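Local coordinates for protein L-rhamnonate dehydratase (Gibberella zeae, PDB 2P0I) that probably catalyses the dehydration of L-rhamnonate, as a lyase of the enolase superfamily, at residues 247-252 against 273-278; 324-329 against 345-350. All blocks are in the same frame, centred on the assembly; numbering follows the deposited sequence.

Interaction 1. Residues 247-252 against 273-278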
loop_
_atom_site.group_PDB
_atom_site.type_symbol
_atom_site.label_atom_id
_atom_site.label_comp_id
_atom_site.label_asym_id
_atom_site.label_seq_id
_atom_site.Cartn_x
_atom_site.Cartn_y
_atom_site.Cartn_z
ATOM N N TRP A 247 -17.748 -15.898 -15.280
ATOM C CA TRP A 247 -18.784 -15.809 -14.267
ATOM C C TRP A 247 -19.234 -14.364 -14.127
ATOM O O TRP A 247 -18.444 -13.482 -13.759
ATOM C CB TRP A 247 -18.246 -16.327 -12.937
ATOM C CG TRP A 247 -17.820 -17.757 -12.997
ATOM C CD1 TRP A 247 -16.632 -18.242 -13.461
ATOM C CD2 TRP A 247 -18.586 -18.891 -12.583
ATOM N NE1 TRP A 247 -16.607 -19.616 -13.355
ATOM C CE2 TRP A 247 -17.798 -20.039 -12.823
ATOM C CE3 TRP A 247 -19.866 -19.050 -12.033
ATOM C CZ2 TRP A 247 -18.246 -21.331 -12.530
ATOM C CZ3 TRP A 247 -20.314 -20.335 -11.749
ATOM C CH2 TRP A 247 -19.502 -21.458 -11.994
ATOM N N GLU A 248 -20.517 -14.147 -14.401
ATOM C CA GLU A 248 -21.087 -12.831 -14.573
ATOM C C GLU A 248 -21.889 -12.427 -13.348
ATOM O O GLU A 248 -22.716 -13.200 -12.879
ATOM C CB GLU A 248 -21.993 -12.844 -15.797
ATOM C CG GLU A 248 -22.656 -11.530 -16.096
ATOM C CD GLU A 248 -23.290 -11.500 -17.480
ATOM O OE1 GLU A 248 -22.653 -11.971 -18.447
ATOM O OE2 GLU A 248 -24.419 -10.989 -17.603
ATOM N N GLU A 249 -21.635 -11.216 -12.848
ATOM C CA GLU A 249 -22.416 -10.594 -11.771
ATOM C C GLU A 249 -22.544 -11.449 -10.527
ATOM O O GLU A 249 -23.651 -11.637 -10.017
ATOM C CB GLU A 249 -23.815 -10.190 -12.259
ATOM C CG GLU A 249 -23.852 -8.866 -12.966
ATOM C CD GLU A 249 -25.107 -8.078 -12.666
ATOM O OE1 GLU A 249 -24.988 -7.012 -12.029
ATOM O OE2 GLU A 249 -26.210 -8.517 -13.068
ATOM N N CYS A 250 -21.426 -11.982 -10.044
ATOM C CA CYS A 250 -21.465 -12.859 -8.875
ATOM C C CYS A 250 -21.945 -12.151 -7.624
ATOM O O CYS A 250 -22.688 -12.718 -6.842
ATOM C CB CYS A 250 -20.111 -13.496 -8.628
ATOM S SG CYS A 250 -19.605 -14.656 -9.921
ATOM N N LEU A 251 -21.536 -10.901 -7.455
ATOM C CA LEU A 251 -21.827 -10.167 -6.228
ATOM C C LEU A 251 -22.845 -9.082 -6.488
ATOM O O LEU A 251 -23.044 -8.679 -7.634
ATOM C CB LEU A 251 -20.557 -9.522 -5.679
ATOM C CG LEU A 251 -19.325 -10.385 -5.464
ATOM C CD1 LEU A 251 -18.188 -9.460 -5.243
ATOM C CD2 LEU A 251 -19.505 -11.237 -4.250
ATOM N N SER A 252 -23.469 -8.594 -5.415
ATOM C CA SER A 252 -24.205 -7.330 -5.451
ATOM C C SER A 252 -23.331 -6.230 -6.054
ATOM O O SER A 252 -22.120 -6.215 -5.825
ATOM C CB SER A 252 -24.651 -6.940 -4.044
ATOM O OG SER A 252 -25.125 -5.602 -4.001
ATOM N N THR A 273 -18.932 -7.907 -14.592
ATOM C CA THR A 273 -20.060 -7.254 -13.941
ATOM C C THR A 273 -20.432 -5.992 -14.696
ATOM O O THR A 273 -19.804 -5.644 -15.698
ATOM C CB THR A 273 -19.795 -6.983 -12.412
ATOM O OG1 THR A 273 -21.032 -6.707 -11.741
ATOM C CG2 THR A 273 -18.825 -5.857 -12.192
ATOM N N GLY A 274 -21.452 -5.301 -14.217
ATOM C CA GLY A 274 -21.632 -3.911 -14.590
ATOM C C GLY A 274 -22.972 -3.622 -15.224
ATOM O O GLY A 274 -23.243 -2.485 -15.549
ATOM N N GLU A 275 -23.814 -4.647 -15.382
ATOM C CA GLU A 275 -25.181 -4.475 -15.898
ATOM C C GLU A 275 -26.014 -3.535 -15.033
ATOM O O GLU A 275 -26.911 -2.857 -15.528
ATOM C CB GLU A 275 -25.878 -5.833 -15.977
ATOM C CG GLU A 275 -27.057 -5.904 -16.909
ATOM C CD GLU A 275 -27.772 -7.241 -16.828
ATOM O OE1 GLU A 275 -28.981 -7.252 -16.490
ATOM O OE2 GLU A 275 -27.125 -8.274 -17.110
ATOM N N HIS A 276 -25.714 -3.505 -13.738
ATOM C CA HIS A 276 -26.465 -2.672 -12.803
ATOM C C HIS A 276 -25.620 -1.567 -12.170
ATOM O O HIS A 276 -25.754 -1.263 -10.980
ATOM C CB HIS A 276 -27.138 -3.558 -11.761
ATOM C CG HIS A 276 -28.097 -4.534 -12.362
ATOM N ND1 HIS A 276 -27.780 -5.860 -12.567
ATOM C CD2 HIS A 276 -29.344 -4.363 -12.862
ATOM C CE1 HIS A 276 -28.801 -6.469 -13.142
ATOM N NE2 HIS A 276 -29.762 -5.583 -13.333
ATOM N N GLU A 277 -24.727 -0.996 -12.973
ATOM C CA GLU A 277 -23.900 0.133 -12.563
ATOM C C GLU A 277 -24.198 1.302 -13.516
ATOM O O GLU A 277 -24.812 1.105 -14.574
ATOM C CB GLU A 277 -22.417 -0.277 -12.546
ATOM C CG GLU A 277 -21.437 0.692 -11.865
ATOM C CD GLU A 277 -21.852 1.082 -10.444
ATOM O OE1 GLU A 277 -22.602 2.070 -10.284
ATOM O OE2 GLU A 277 -21.415 0.412 -9.487
ATOM N N TYR A 278 -23.827 2.518 -13.105
ATOM C CA TYR A 278 -24.368 3.759 -13.668
ATOM C C TYR A 278 -23.289 4.844 -13.665
ATOM O O TYR A 278 -22.529 4.959 -12.702
ATOM C CB TYR A 278 -25.552 4.270 -12.832
ATOM C CG TYR A 278 -26.639 3.243 -12.588
ATOM C CD1 TYR A 278 -27.671 3.068 -13.498
ATOM C CD2 TYR A 278 -26.625 2.443 -11.445
ATOM C CE1 TYR A 278 -28.666 2.128 -13.277
ATOM C CE2 TYR A 278 -27.599 1.502 -11.217
ATOM C CZ TYR A 278 -28.614 1.341 -12.131
ATOM O OH TYR A 278 -29.575 0.400 -11.874
HETATM O O HOH W 1 -23.710 -4.755 -12.018
HETATM O O HOH W 2 -21.355 -7.883 -9.407
#
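Glu249 reaches across to His276, and the two flat groups meet nearly coplanar, carboxylate and ring planes 23° apart. His276 ND1 donates to Glu249 OE1 at 3.1 Å. The bond is nearly straight (171°), lies in the ring plane and uses the syn lone pair of OE1. A second bond from ND1 to Glu249 OE2 is weak. The Glu249 chain places CG beside its own backbone N (chi1 -83°) and bends at the next torsion. Its CG passes Thr273 OG1 at 3.8 Å, crossing that side chain at about a right angle. Water 1 donates to Glu249 OE1 at 2.6 Å and accepts from His276 N at 2.9 Å. Water 2 links Leu251 O to Thr273 OG1. Glu275 CG lies on one face of the His276 ring, offset toward its rim. Glu275 OE2 comes within 3.9 Å of Glu248 OE2, with the carboxylates almost perpendicular. Glu248 OE2 has its salt bridge with Lys185. Glu248, Asp222 and Glu275 lie at or just past the ends of successive barrel strands, consistent with the metal-binding acids of the enolase superfamily. The His276 bond and water 1 together hold the rotation of the Glu249 carboxylate, next to these acids.

Interaction 2. Residues 324-329 against 345-350; sequences PHASGP and EYLANS
Ala326 packs on Glu345, and this is the tight part of the contact. Ala326 CB lies 3.4 Å from the backbone atom Glu345 O. The same methyl is 3.8 Å from Glu345 CG. The Glu345 chain is extended, with CG anti to the backbone N (chi1 174°), and runs alongside Ala326 to reach its amide. Ala326 N donates to Glu345 OE1 at 3.1 Å, and the bond is fairly straight (165°). OE1 is met on its anti side, with the donor tilted out of the carboxylate plane. The other oxygen, OE2, turns to Lys185 in a salt bridge and to the hydroxyl of Thr169. Both carboxylate oxygens of this buried residue therefore have partners. His325 belongs to the tight part too. It starts away from the strand, but its ring swings back so that CD2 stands 3.2 Å from Glu345 OE1. The approach is oblique, with ring and carboxylate planes 86° apart.

The Leu347 end is looser. Leu347 meets Ala326 through a single branch, CD2 to CB at 3.9 Å. Leu347 is partly exposed, while Glu345 is buried.

The contact joins the loop before helix 329-337 to barrel strand 344-347. Its one direct hydrogen bond and the Lys185 salt bridge hold Glu345 by both oxygens. The carboxylate is thus fixed beside the His325 ring. A histidine and an acid so placed, at the later barrel strands, are consistent with the active-site end of an enolase-superfamily barrel.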
loop_
_atom_site.group_PDB
_atom_site.type_symbol
_atom_site.label_atom_id
_atom_site.label_comp_id
_atom_site.label_asym_id
_atom_site.label_seq_id
_atom_site.Cartn_x
_atom_site.Cartn_y
_atom_site.Cartn_z
ATOM N N PRO A 324 -21.565 -4.930 -23.910
ATOM C CA PRO A 324 -22.770 -4.402 -23.309
ATOM C C PRO A 324 -23.879 -5.441 -23.183
ATOM O O PRO A 324 -23.870 -6.457 -23.891
ATOM C CB PRO A 324 -23.179 -3.286 -24.268
ATOM C CG PRO A 324 -22.655 -3.716 -25.573
ATOM C CD PRO A 324 -21.364 -4.399 -25.265
ATOM N N HIS A 325 -24.800 -5.172 -22.261
ATOM C CA HIS A 325 -26.055 -5.896 -22.124
ATOM C C HIS A 325 -26.860 -5.783 -23.419
ATOM O O HIS A 325 -26.816 -4.747 -24.090
ATOM C CB HIS A 325 -26.845 -5.306 -20.950
ATOM C CG HIS A 325 -28.158 -5.978 -20.700
ATOM N ND1 HIS A 325 -29.365 -5.402 -21.034
ATOM C CD2 HIS A 325 -28.455 -7.182 -20.156
ATOM C CE1 HIS A 325 -30.349 -6.217 -20.699
ATOM N NE2 HIS A 325 -29.823 -7.306 -20.165
ATOM N N ALA A 326 -27.569 -6.857 -23.773
ATOM C CA ALA A 326 -28.454 -6.862 -24.939
ATOM C C ALA A 326 -29.471 -5.713 -24.903
ATOM O O ALA A 326 -30.413 -5.721 -24.111
ATOM C CB ALA A 326 -29.158 -8.206 -25.065
ATOM N N SER A 327 -29.251 -4.717 -25.754
ATOM C CA SER A 327 -30.113 -3.542 -25.813
ATOM C C SER A 327 -30.629 -3.306 -27.229
ATOM O O SER A 327 -31.062 -2.198 -27.559
ATOM C CB SER A 327 -29.354 -2.303 -25.342
ATOM O OG SER A 327 -28.856 -2.471 -24.028
ATOM N N GLY A 328 -30.579 -4.344 -28.062
ATOM C CA GLY A 328 -30.966 -4.207 -29.458
ATOM C C GLY A 328 -30.035 -3.264 -30.190
ATOM O O GLY A 328 -28.849 -3.188 -29.858
ATOM N N PRO A 329 -30.566 -2.521 -31.179
ATOM C CA PRO A 329 -29.793 -1.548 -31.966
ATOM C C PRO A 329 -29.032 -0.504 -31.150
ATOM O O PRO A 329 -28.058 0.064 -31.637
ATOM C CB PRO A 329 -30.862 -0.879 -32.823
ATOM C CG PRO A 329 -31.885 -1.947 -32.993
ATOM C CD PRO A 329 -31.964 -2.583 -31.639
ATOM N N GLU A 345 -24.084 -9.604 -26.355
ATOM C CA GLU A 345 -25.117 -10.497 -25.880
ATOM C C GLU A 345 -26.342 -10.409 -26.799
ATOM O O GLU A 345 -26.749 -9.313 -27.189
ATOM C CB GLU A 345 -25.469 -10.093 -24.445
ATOM C CG GLU A 345 -26.637 -10.822 -23.823
ATOM C CD GLU A 345 -26.857 -10.458 -22.370
ATOM O OE1 GLU A 345 -26.828 -9.256 -22.030
ATOM O OE2 GLU A 345 -27.072 -11.383 -21.562
ATOM N N TYR A 346 -26.909 -11.565 -27.149
ATOM C CA TYR A 346 -28.316 -11.648 -27.537
ATOM C C TYR A 346 -29.118 -12.483 -26.551
ATOM O O TYR A 346 -28.642 -13.507 -26.074
ATOM C CB TYR A 346 -28.477 -12.190 -28.971
ATOM C CG TYR A 346 -29.769 -11.734 -29.620
ATOM C CD1 TYR A 346 -29.898 -10.440 -30.124
ATOM C CD2 TYR A 346 -30.876 -12.577 -29.691
ATOM C CE1 TYR A 346 -31.085 -10.007 -30.691
ATOM C CE2 TYR A 346 -32.070 -12.155 -30.259
ATOM C CZ TYR A 346 -32.164 -10.865 -30.764
ATOM O OH TYR A 346 -33.334 -10.412 -31.335
ATOM N N LEU A 347 -30.335 -12.043 -26.248
ATOM C CA LEU A 347 -31.273 -12.838 -25.454
ATOM C C LEU A 347 -32.054 -13.834 -26.312
ATOM O O LEU A 347 -32.726 -13.435 -27.261
ATOM C CB LEU A 347 -32.259 -11.917 -24.729
ATOM C CG LEU A 347 -32.150 -11.694 -23.216
ATOM C CD1 LEU A 347 -32.117 -13.003 -22.425
ATOM C CD2 LEU A 347 -30.970 -10.794 -22.850
ATOM N N ALA A 348 -31.977 -15.122 -25.973
ATOM C CA ALA A 348 -32.973 -16.100 -26.452
ATOM C C ALA A 348 -34.294 -15.915 -25.709
ATOM O O ALA A 348 -34.515 -16.517 -24.653
ATOM C CB ALA A 348 -32.469 -17.538 -26.306
ATOM N N ASN A 349 -35.159 -15.068 -26.265
ATOM C CA ASN A 349 -36.387 -14.640 -25.588
ATOM C C ASN A 349 -37.655 -15.350 -26.069
ATOM O O ASN A 349 -38.766 -14.876 -25.832
ATOM C CB ASN A 349 -36.551 -13.112 -25.642
ATOM C CG ASN A 349 -36.386 -12.542 -27.048
ATOM O OD1 ASN A 349 -35.862 -13.199 -27.953
ATOM N ND2 ASN A 349 -36.831 -11.302 -27.233
ATOM N N SER A 350 -37.472 -16.485 -26.741
ATOM C CA SER A 350 -38.527 -17.486 -26.905
ATOM C C SER A 350 -38.760 -18.255 -25.597
ATOM O O SER A 350 -37.805 -18.487 -24.851
ATOM C CB SER A 350 -38.163 -18.454 -28.033
ATOM O OG SER A 350 -36.966 -19.156 -27.748
#

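In the fold
Both contacts lie in the barrel domain and reach the same curled sheet, with centres 16 Å apart. Interaction 1 is buried, while interaction 2 is only partly so. They touch directly: Glu275 CD of interaction 1 packs on His325 CD2 of interaction 2 at 3.4 Å. Lys185 joins them too, since it pairs with an acid in each. Interaction 1 joins the end of strand 247-248 and the loop after it to the loop after the neighbouring parallel strand 271-273. It gathers several acids, bridging waters and a histidine, and Arg125 of a second subunit hydrogen-bonds His276 O. Interaction 2 sets a loop against strand 344-347, with one backbone-to-carboxylate bond, more apolar packing and no neighbouring chain.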